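PDB 2FH5: signal recognition particle receptor subunit beta from Mus musculus, which binds GTP as a subunit of the signal recognition particle receptor, which helps target nascent secretory proteins to the endoplasmic reticulum membrane. Local coordinates for residues D87-Q92 and Q125-A130; F24-T29 and A201-L206; D97-L102 and Q138-E143. All coordinates share one frame; numbering follows the deposited sequence.

Contact 1: residues D87-Q92 and Q125-A130; sequences DSAAFQ and QDIAMA. With GTP (guanosine-5'-triphosphate), chain D.
The flat amide of Gln125 reaches Ser88 with NE2, 3.2 Å from Ser88 CB, while, one residue on, the carboxylate of Asp126 accepts two hydrogen bonds from the guanine of GTP. Its OD1 takes N1 of GTP at 2.6 Å in an almost straight bond (172°), and OD2 takes N2 of GTP at 2.7 Å. Ile127 comes to the exocyclic amine from one side of the base plane, CG1 and CD1 each 3.6 Å from GTP N2. The third flat group, the carboxylate of Asp87, is met from above its plane: the backbone N of Ala90 binds OD1 at 2.8 Å, an Asx motif that closes the turn leading into helix 91-110, and Asp87 OD2 pairs with Lys124. Asn123 to Asp126 form the NKxD motif of the P-loop GTPases, with Gln125 as its variable position, and the two segments join it to the end of strand 79-87. Ser88 OG is bonded to Asn123 O, and Gln125 NE2 to the carbonyls of Cys122 and Lys131. Past Asp126 the chain makes a type I turn from Ile127 to Ala130 that lies against Ala89. The methyl of Ala89 meets two neighbours on the turn, CG2 of Ile127 at 3.9 Å and CG of Met129 at 4.0 Å. In Met129, chi1 (71°) puts CG between the backbone N and the carbonyl carbon, and a bend at chi3 (-99°) brings CE to 3.1 Å from Ala89 O. Ala130 CB faces Ser88 CB.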
loop_
_atom_site.group_PDB
_atom_site.type_symbol
_atom_site.label_atom_id
_atom_site.label_comp_id
_atom_site.label_asym_id
_atom_site.label_seq_id
_atom_site.Cartn_x
_atom_site.Cartn_y
_atom_site.Cartn_z
ATOM N N ASP B 87 4.374 11.515 -1.127
ATOM C CA ASP B 87 3.969 11.935 0.198
ATOM C C ASP B 87 4.379 13.408 0.237
ATOM O O ASP B 87 5.556 13.714 0.395
ATOM C CB ASP B 87 4.747 11.159 1.271
ATOM C CG ASP B 87 4.365 11.572 2.699
ATOM O OD1 ASP B 87 4.181 12.782 2.930
ATOM O OD2 ASP B 87 4.266 10.690 3.593
ATOM N N SER B 88 3.418 14.314 0.105
ATOM C CA SER B 88 3.722 15.742 0.104
ATOM C C SER B 88 4.249 16.322 1.425
ATOM O O SER B 88 4.941 17.348 1.441
ATOM C CB SER B 88 2.486 16.494 -0.365
ATOM O OG SER B 88 2.073 15.965 -1.620
ATOM N N ALA B 89 3.945 15.646 2.525
ATOM C CA ALA B 89 4.378 16.085 3.857
ATOM C C ALA B 89 5.805 15.662 4.165
ATOM O O ALA B 89 6.495 16.328 4.916
ATOM C CB ALA B 89 3.428 15.523 4.934
ATOM N N ALA B 90 6.245 14.541 3.603
ATOM C CA ALA B 90 7.600 14.060 3.852
ATOM C C ALA B 90 8.525 14.403 2.678
ATOM O O ALA B 90 9.714 14.045 2.677
ATOM C CB ALA B 90 7.590 12.539 4.078
ATOM N N PHE B 91 7.977 15.102 1.692
ATOM C CA PHE B 91 8.730 15.444 0.510
ATOM C C PHE B 91 10.116 16.052 0.766
ATOM O O PHE B 91 11.104 15.607 0.172
ATOM C CB PHE B 91 7.901 16.361 -0.378
ATOM C CG PHE B 91 8.529 16.621 -1.696
ATOM C CD1 PHE B 91 8.662 15.598 -2.625
ATOM C CD2 PHE B 91 9.078 17.865 -1.984
ATOM C CE1 PHE B 91 9.341 15.805 -3.817
ATOM C CE2 PHE B 91 9.761 18.081 -3.180
ATOM C CZ PHE B 91 9.893 17.047 -4.096
ATOM N N GLN B 92 10.201 17.043 1.652
ATOM C CA GLN B 92 11.480 17.692 1.944
ATOM C C GLN B 92 12.626 16.734 2.280
ATOM O O GLN B 92 13.755 16.927 1.816
ATOM C CB GLN B 92 11.327 18.707 3.082
ATOM C CG GLN B 92 10.298 19.787 2.795
ATOM C CD GLN B 92 10.766 20.824 1.764
ATOM O OE1 GLN B 92 11.310 20.479 0.703
ATOM N NE2 GLN B 92 10.532 22.105 2.073
ATOM N N GLN B 125 -2.116 15.908 1.303
ATOM C CA GLN B 125 -2.319 17.358 1.398
ATOM C C GLN B 125 -3.039 17.767 2.693
ATOM O O GLN B 125 -2.861 18.891 3.174
ATOM C CB GLN B 125 -3.107 17.877 0.190
ATOM C CG GLN B 125 -2.328 17.918 -1.121
ATOM C CD GLN B 125 -1.076 18.781 -1.032
ATOM O OE1 GLN B 125 -1.130 19.910 -0.559
ATOM N NE2 GLN B 125 0.050 18.250 -1.492
ATOM N N ASP B 126 -3.840 16.856 3.253
ATOM C CA ASP B 126 -4.564 17.102 4.496
ATOM C C ASP B 126 -3.621 17.386 5.678
ATOM O O ASP B 126 -4.051 17.907 6.706
ATOM C CB ASP B 126 -5.430 15.896 4.850
ATOM C CG ASP B 126 -4.604 14.622 5.029
ATOM O OD1 ASP B 126 -4.123 14.057 4.023
ATOM O OD2 ASP B 126 -4.415 14.195 6.180
ATOM N N ILE B 127 -2.347 17.026 5.554
ATOM C CA ILE B 127 -1.392 17.282 6.633
ATOM C C ILE B 127 -0.886 18.710 6.464
ATOM O O ILE B 127 -0.557 19.135 5.355
ATOM C CB ILE B 127 -0.224 16.268 6.586
ATOM C CG1 ILE B 127 -0.754 14.864 6.912
ATOM C CG2 ILE B 127 0.864 16.655 7.575
ATOM C CD1 ILE B 127 0.266 13.775 6.701
ATOM N N ALA B 128 -0.831 19.456 7.558
ATOM C CA ALA B 128 -0.421 20.859 7.504
ATOM C C ALA B 128 0.900 21.191 6.790
ATOM O O ALA B 128 0.928 22.040 5.902
ATOM C CB ALA B 128 -0.418 21.444 8.924
ATOM N N MET B 129 1.986 20.529 7.175
ATOM C CA MET B 129 3.296 20.792 6.582
ATOM C C MET B 129 3.470 20.329 5.113
ATOM O O MET B 129 4.601 20.257 4.616
ATOM C CB MET B 129 4.378 20.131 7.454
ATOM C CG MET B 129 4.407 18.589 7.374
ATOM S SD MET B 129 5.360 17.707 8.700
ATOM C CE MET B 129 6.939 17.353 7.846
ATOM N N ALA B 130 2.373 20.031 4.420
ATOM C CA ALA B 130 2.448 19.524 3.053
ATOM C C ALA B 130 2.864 20.535 1.980
ATOM O O ALA B 130 2.255 21.597 1.839
ATOM C CB ALA B 130 1.129 18.893 2.681
HETATM P PG GTP D . 3.788 0.631 0.230
HETATM O O1G GTP D . 4.848 0.414 1.197
HETATM O O2G GTP D . 2.800 -0.488 0.181
HETATM O O3G GTP D . 4.376 0.928 -1.167
HETATM O O3B GTP D . 2.975 2.012 0.870
HETATM P PB GTP D . 1.747 2.701 0.268
HETATM O O1B GTP D . 2.165 3.794 -0.661
HETATM O O2B GTP D . 0.762 1.754 -0.390
HETATM O O3A GTP D . 1.164 3.377 1.593
HETATM P PA GTP D . -0.260 3.234 2.250
HETATM O O1A GTP D . -1.318 3.430 1.310
HETATM O O2A GTP D . -0.367 1.922 2.977
HETATM O "O5'" GTP D . -0.173 4.500 3.199
HETATM C "C5'" GTP D . 0.813 4.510 4.217
HETATM C "C4'" GTP D . 0.262 5.235 5.444
HETATM O "O4'" GTP D . -0.084 6.600 5.127
HETATM C "C3'" GTP D . -1.028 4.628 6.005
HETATM O "O3'" GTP D . -1.024 4.657 7.461
HETATM C "C2'" GTP D . -2.099 5.503 5.421
HETATM O "O2'" GTP D . -3.378 5.446 6.085
HETATM C "C1'" GTP D . -1.454 6.890 5.399
HETATM N N9 GTP D . -1.916 7.756 4.329
HETATM C C8 GTP D . -2.046 7.413 2.979
HETATM N N7 GTP D . -2.491 8.452 2.277
HETATM C C5 GTP D . -2.659 9.513 3.193
HETATM C C6 GTP D . -3.087 10.847 3.065
HETATM O O6 GTP D . -3.436 11.461 2.075
HETATM N N1 GTP D . -3.132 11.636 4.247
HETATM C C2 GTP D . -2.779 11.147 5.491
HETATM N N2 GTP D . -2.869 11.967 6.575
HETATM N N3 GTP D . -2.357 9.860 5.605
HETATM C C4 GTP D . -2.306 9.063 4.467
#

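Contact 2: residues F24-T29 and A201-L206; sequences FVRLLT and ADIQDL
A bend at chi2 of Arg26 (91°) turns CD onto the methyl of Ala201, and chi1 of Ile203 (56°), which sets CG1 between its backbone N and carbonyl carbon, sends that branch toward Arg26 and Leu27. Arg26 CD comes to 3.4 Å from Ala201 CB, and NE and CG of the same arginine lie almost as near to this methyl. Beyond them the guanidinium is covered on one face by Ala201, whose backbone N stands 3.6 Å above its plane, offset toward the rim. No hydrogen bond passes between the two segments, and the contact is one of packing. The ends of the arginine are held weakly by residues outside them, NH1 by the carbonyl of Ala191, a GTP-binding residue, and NH2 by that of Gly30.

Helix 20-29 is the helix that follows the P-loop of this GTPase, and 201-206 leads into the last helix of the chain, 204-213, with Ile203 at its N-cap. The Ile203 side chain crosses that of Arg26 at about a right angle, and its CD1 lies 3.7 Å from Leu27 CD2. One turn of chain further on, Leu206 crosses Leu27 at about a right angle, its CD2 3.9 Å from CD1 of Leu27. Leu27 CD2 thus meets Ile203 CD1 and, more loosely, Leu206 CD2, while the same leucine also touches Leu210 of helix 204-213 and Leu58 of strand 55-60. Phe24, Val25, Leu28 and Thr29 pack on apolar side chains of the other protein chain of the assembly.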
loop_
_atom_site.group_PDB
_atom_site.type_symbol
_atom_site.label_atom_id
_atom_site.label_comp_id
_atom_site.label_asym_id
_atom_site.label_seq_id
_atom_site.Cartn_x
_atom_site.Cartn_y
_atom_site.Cartn_z
ATOM N N PHE B 24 -5.878 3.812 -3.728
ATOM C CA PHE B 24 -6.472 2.694 -4.442
ATOM C C PHE B 24 -7.808 2.330 -3.766
ATOM O O PHE B 24 -8.827 2.171 -4.441
ATOM C CB PHE B 24 -5.459 1.538 -4.399
ATOM C CG PHE B 24 -5.920 0.246 -5.011
ATOM C CD1 PHE B 24 -5.903 0.058 -6.381
ATOM C CD2 PHE B 24 -6.242 -0.839 -4.199
ATOM C CE1 PHE B 24 -6.188 -1.211 -6.948
ATOM C CE2 PHE B 24 -6.531 -2.110 -4.753
ATOM C CZ PHE B 24 -6.498 -2.291 -6.123
ATOM N N VAL B 25 -7.802 2.223 -2.438
ATOM C CA VAL B 25 -9.006 1.878 -1.680
ATOM C C VAL B 25 -10.070 2.976 -1.786
ATOM O O VAL B 25 -11.235 2.710 -2.048
ATOM C CB VAL B 25 -8.673 1.644 -0.175
ATOM C CG1 VAL B 25 -9.957 1.498 0.635
ATOM C CG2 VAL B 25 -7.814 0.398 -0.025
ATOM N N ARG B 26 -9.653 4.205 -1.558
ATOM C CA ARG B 26 -10.532 5.357 -1.639
ATOM C C ARG B 26 -11.236 5.479 -3.005
ATOM O O ARG B 26 -12.391 5.897 -3.069
ATOM C CB ARG B 26 -9.722 6.621 -1.399
ATOM C CG ARG B 26 -10.507 7.700 -0.773
ATOM C CD ARG B 26 -10.349 7.564 0.701
ATOM N NE ARG B 26 -11.589 7.818 1.420
ATOM C CZ ARG B 26 -11.665 7.877 2.743
ATOM N NH1 ARG B 26 -10.559 7.708 3.468
ATOM N NH2 ARG B 26 -12.843 8.060 3.334
ATOM N N LEU B 27 -10.531 5.127 -4.083
ATOM C CA LEU B 27 -11.078 5.214 -5.428
ATOM C C LEU B 27 -12.094 4.126 -5.692
ATOM O O LEU B 27 -13.062 4.330 -6.419
ATOM C CB LEU B 27 -9.965 5.108 -6.488
ATOM C CG LEU B 27 -9.119 6.362 -6.721
ATOM C CD1 LEU B 27 -7.907 6.041 -7.556
ATOM C CD2 LEU B 27 -9.953 7.416 -7.404
ATOM N N LEU B 28 -11.860 2.969 -5.097
ATOM C CA LEU B 28 -12.719 1.817 -5.289
ATOM C C LEU B 28 -13.915 1.680 -4.337
ATOM O O LEU B 28 -14.888 1.021 -4.677
ATOM C CB LEU B 28 -11.862 0.549 -5.194
ATOM C CG LEU B 28 -10.802 0.327 -6.268
ATOM C CD1 LEU B 28 -9.793 -0.763 -5.869
ATOM C CD2 LEU B 28 -11.529 -0.044 -7.539
ATOM N N THR B 29 -13.849 2.297 -3.159
ATOM C CA THR B 29 -14.908 2.137 -2.160
ATOM C C THR B 29 -15.359 3.438 -1.531
ATOM O O THR B 29 -16.405 3.481 -0.877
ATOM C CB THR B 29 -14.442 1.262 -0.961
ATOM O OG1 THR B 29 -13.591 2.054 -0.123
ATOM C CG2 THR B 29 -13.678 0.042 -1.427
ATOM N N ALA B 201 -12.422 11.583 1.740
ATOM C CA ALA B 201 -11.169 12.138 1.253
ATOM C C ALA B 201 -11.353 13.214 0.178
ATOM O O ALA B 201 -12.475 13.550 -0.218
ATOM C CB ALA B 201 -10.288 11.006 0.716
ATOM N N ASP B 202 -10.223 13.753 -0.273
ATOM C CA ASP B 202 -10.187 14.772 -1.308
ATOM C C ASP B 202 -9.459 14.216 -2.526
ATOM O O ASP B 202 -8.270 14.452 -2.713
ATOM C CB ASP B 202 -9.478 16.029 -0.791
ATOM C CG ASP B 202 -9.245 17.063 -1.892
ATOM O OD1 ASP B 202 -10.090 17.169 -2.824
ATOM O OD2 ASP B 202 -8.215 17.774 -1.815
ATOM N N ILE B 203 -10.184 13.470 -3.352
ATOM C CA ILE B 203 -9.604 12.877 -4.547
ATOM C C ILE B 203 -10.368 13.278 -5.812
ATOM O O ILE B 203 -10.332 12.572 -6.825
ATOM C CB ILE B 203 -9.559 11.314 -4.429
ATOM C CG1 ILE B 203 -10.957 10.745 -4.152
ATOM C CG2 ILE B 203 -8.632 10.902 -3.295
ATOM C CD1 ILE B 203 -11.063 9.240 -4.433
ATOM N N GLN B 204 -11.053 14.417 -5.746
ATOM C CA GLN B 204 -11.839 14.938 -6.871
ATOM C C GLN B 204 -11.028 15.106 -8.152
ATOM O O GLN B 204 -11.400 14.595 -9.213
ATOM C CB GLN B 204 -12.452 16.281 -6.487
ATOM C CG GLN B 204 -13.617 16.167 -5.525
ATOM C CD GLN B 204 -14.864 15.610 -6.200
ATOM O OE1 GLN B 204 -15.447 16.256 -7.081
ATOM N NE2 GLN B 204 -15.274 14.403 -5.800
ATOM N N ASP B 205 -9.917 15.828 -8.055
ATOM C CA ASP B 205 -9.067 16.047 -9.219
ATOM C C ASP B 205 -8.541 14.758 -9.811
ATOM O O ASP B 205 -8.497 14.616 -11.037
ATOM C CB ASP B 205 -7.896 16.955 -8.862
ATOM C CG ASP B 205 -8.332 18.374 -8.604
ATOM O OD1 ASP B 205 -9.430 18.736 -9.091
ATOM O OD2 ASP B 205 -7.582 19.125 -7.937
ATOM N N LEU B 206 -8.148 13.827 -8.938
ATOM C CA LEU B 206 -7.618 12.531 -9.361
ATOM C C LEU B 206 -8.657 11.731 -10.144
ATOM O O LEU B 206 -8.345 11.138 -11.177
ATOM C CB LEU B 206 -7.150 11.740 -8.137
ATOM C CG LEU B 206 -6.657 10.305 -8.349
ATOM C CD1 LEU B 206 -5.378 10.333 -9.145
ATOM C CD2 LEU B 206 -6.432 9.635 -6.992
#

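Contact 3: residues D97-L102 and Q138-E143; sequences DVAEFL and QQLEKE
Leu140 is the main bump of this contact, and it fills the shallow hollow that Val98, Ala99 and Leu102 form on helix 97-102. Its branch splits at CG: CD2 drops toward the floor of the hollow, 3.8 Å from Ala99 CA and 3.9 Å from Val98 CG1, while CD1 leans toward the far wall, 4.1 Å from Leu102 CD2. Against both Val98 and Leu102 the leucine side chain crosses at about a right angle, so the branches meet methyl to methyl without running alongside each other. The small Ala99, whose CB is all that rises between the two larger walls, lets the chains come close, its CA 6.0 Å from Leu140 CA.

Ala99 in turn is a low bump in a notch between Leu140 and Glu143, one turn apart on helix 138-143. Its CB touches Glu143 CG at 3.3 Å, a close contact. Glu143 CG stands anti to the backbone N (chi1 -166°), which lays it beside this methyl. Its OE1 makes a long, weak ion pair with Lys96. The interface is otherwise apolar, with no hydrogen bond between the segments. The helix segments cross at -67°, with their axes 9.7 Å apart.

On the sheet side, Val98 and Leu102 rest on Phe84 of strand 79-87, and Val98 also touches Leu15 of the GTP-binding loop. Phe101 turns to Phe69 and Arg68 of helix 65-75, while Leu140 packs on Phe91 as well, so that it touches helix 91-110 both at its start and at 98-102.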
loop_
_atom_site.group_PDB
_atom_site.type_symbol
_atom_site.label_atom_id
_atom_site.label_comp_id
_atom_site.label_asym_id
_atom_site.label_seq_id
_atom_site.Cartn_x
_atom_site.Cartn_y
_atom_site.Cartn_z
ATOM N N ASP B 97 15.158 10.463 -2.993
ATOM C CA ASP B 97 14.657 9.111 -3.246
ATOM C C ASP B 97 13.514 9.156 -4.259
ATOM O O ASP B 97 13.407 8.289 -5.127
ATOM C CB ASP B 97 14.187 8.445 -1.951
ATOM C CG ASP B 97 15.347 8.022 -1.052
ATOM O OD1 ASP B 97 16.292 7.377 -1.560
ATOM O OD2 ASP B 97 15.312 8.326 0.163
ATOM N N VAL B 98 12.671 10.179 -4.144
ATOM C CA VAL B 98 11.553 10.369 -5.055
ATOM C C VAL B 98 12.069 10.609 -6.466
ATOM O O VAL B 98 11.711 9.873 -7.390
ATOM C CB VAL B 98 10.691 11.593 -4.649
ATOM C CG1 VAL B 98 9.643 11.857 -5.711
ATOM C CG2 VAL B 98 10.041 11.358 -3.288
ATOM N N ALA B 99 12.909 11.635 -6.637
ATOM C CA ALA B 99 13.477 11.973 -7.961
ATOM C C ALA B 99 14.155 10.778 -8.638
ATOM O O ALA B 99 13.977 10.534 -9.827
ATOM C CB ALA B 99 14.482 13.133 -7.835
ATOM N N GLU B 100 14.924 10.030 -7.864
ATOM C CA GLU B 100 15.624 8.865 -8.384
ATOM C C GLU B 100 14.690 7.782 -8.913
ATOM O O GLU B 100 14.994 7.129 -9.925
ATOM C CB GLU B 100 16.521 8.285 -7.293
ATOM C CG GLU B 100 17.157 6.969 -7.628
ATOM C CD GLU B 100 18.159 6.561 -6.560
ATOM O OE1 GLU B 100 19.207 7.249 -6.475
ATOM O OE2 GLU B 100 17.900 5.583 -5.804
ATOM N N PHE B 101 13.561 7.579 -8.230
ATOM C CA PHE B 101 12.620 6.564 -8.667
ATOM C C PHE B 101 11.844 7.120 -9.859
ATOM O O PHE B 101 11.640 6.423 -10.841
ATOM C CB PHE B 101 11.686 6.180 -7.508
ATOM C CG PHE B 101 10.645 5.130 -7.855
ATOM C CD1 PHE B 101 10.828 4.245 -8.921
ATOM C CD2 PHE B 101 9.466 5.043 -7.118
ATOM C CE1 PHE B 101 9.842 3.297 -9.259
ATOM C CE2 PHE B 101 8.478 4.102 -7.443
ATOM C CZ PHE B 101 8.667 3.228 -8.524
ATOM N N LEU B 102 11.423 8.376 -9.776
ATOM C CA LEU B 102 10.689 8.997 -10.874
ATOM C C LEU B 102 11.526 8.963 -12.165
ATOM O O LEU B 102 11.007 8.680 -13.249
ATOM C CB LEU B 102 10.303 10.428 -10.496
ATOM C CG LEU B 102 9.555 11.228 -11.555
ATOM C CD1 LEU B 102 8.271 10.512 -11.971
ATOM C CD2 LEU B 102 9.288 12.630 -11.002
ATOM N N GLN B 138 8.686 22.013 -8.999
ATOM C CA GLN B 138 9.894 22.817 -9.088
ATOM C C GLN B 138 11.108 22.069 -8.530
ATOM O O GLN B 138 12.129 21.968 -9.210
ATOM C CB GLN B 138 9.706 24.159 -8.361
ATOM C CG GLN B 138 11.026 24.858 -8.005
ATOM C CD GLN B 138 10.841 26.243 -7.377
ATOM O OE1 GLN B 138 9.871 26.489 -6.646
ATOM N NE2 GLN B 138 11.788 27.150 -7.650
ATOM N N GLN B 139 11.005 21.532 -7.313
ATOM C CA GLN B 139 12.133 20.808 -6.731
ATOM C C GLN B 139 12.465 19.513 -7.486
ATOM O O GLN B 139 13.628 19.116 -7.573
ATOM C CB GLN B 139 11.865 20.527 -5.260
ATOM C CG GLN B 139 11.782 21.797 -4.431
ATOM C CD GLN B 139 13.042 22.655 -4.565
ATOM O OE1 GLN B 139 14.138 22.244 -4.147
ATOM N NE2 GLN B 139 12.896 23.853 -5.164
ATOM N N LEU B 140 11.466 18.851 -8.048
ATOM C CA LEU B 140 11.768 17.641 -8.806
ATOM C C LEU B 140 12.496 17.959 -10.114
ATOM O O LEU B 140 13.368 17.193 -10.537
ATOM C CB LEU B 140 10.502 16.862 -9.120
ATOM C CG LEU B 140 10.022 16.023 -7.955
ATOM C CD1 LEU B 140 8.617 15.569 -8.266
ATOM C CD2 LEU B 140 11.004 14.857 -7.729
ATOM N N GLU B 141 12.136 19.070 -10.764
ATOM C CA GLU B 141 12.815 19.444 -12.010
ATOM C C GLU B 141 14.277 19.755 -11.694
ATOM O O GLU B 141 15.191 19.249 -12.345
ATOM C CB GLU B 141 12.132 20.655 -12.664
ATOM C CG GLU B 141 10.707 20.339 -13.078
ATOM C CD GLU B 141 10.026 21.436 -13.877
ATOM O OE1 GLU B 141 10.232 22.628 -13.566
ATOM O OE2 GLU B 141 9.261 21.095 -14.806
ATOM N N LYS B 142 14.490 20.569 -10.667
ATOM C CA LYS B 142 15.839 20.925 -10.267
ATOM C C LYS B 142 16.655 19.659 -9.967
ATOM O O LYS B 142 17.820 19.558 -10.329
ATOM C CB LYS B 142 15.772 21.848 -9.050
ATOM C CG LYS B 142 17.089 22.016 -8.294
ATOM C CD LYS B 142 16.936 22.944 -7.081
ATOM C CE LYS B 142 18.256 23.065 -6.305
ATOM N NZ LYS B 142 18.156 23.960 -5.107
ATOM N N GLU B 143 16.029 18.681 -9.327
ATOM C CA GLU B 143 16.697 17.438 -8.964
ATOM C C GLU B 143 16.934 16.478 -10.144
ATOM O O GLU B 143 17.968 15.834 -10.233
ATOM C CB GLU B 143 15.879 16.740 -7.882
ATOM C CG GLU B 143 16.607 15.619 -7.189
ATOM C CD GLU B 143 17.694 16.135 -6.269
ATOM O OE1 GLU B 143 17.407 17.071 -5.473
ATOM O OE2 GLU B 143 18.823 15.595 -6.347
#

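Overall arrangement
From the N terminus, the chain first passes the 24-29 half of contact 2, on the helix after the P-loop, and reaches its partner 201-206 only near the C terminus, so contact 2 closes the longest loop and encloses the other two. Inside it, 87-92 and 97-102 come in turn, followed by 125-130, which closes contact 1, and 138-143, which closes contact 3; these two therefore cross. They share helix 91-110 and touch through Phe91, which packs on Gln139 and Leu140. Contact 1 ties the guanine-binding loop to the end of strand 79-87, contact 3 joins two helices, and contact 2, on the opposite side of the chain's centre from contact 3, joins the first helix to the last.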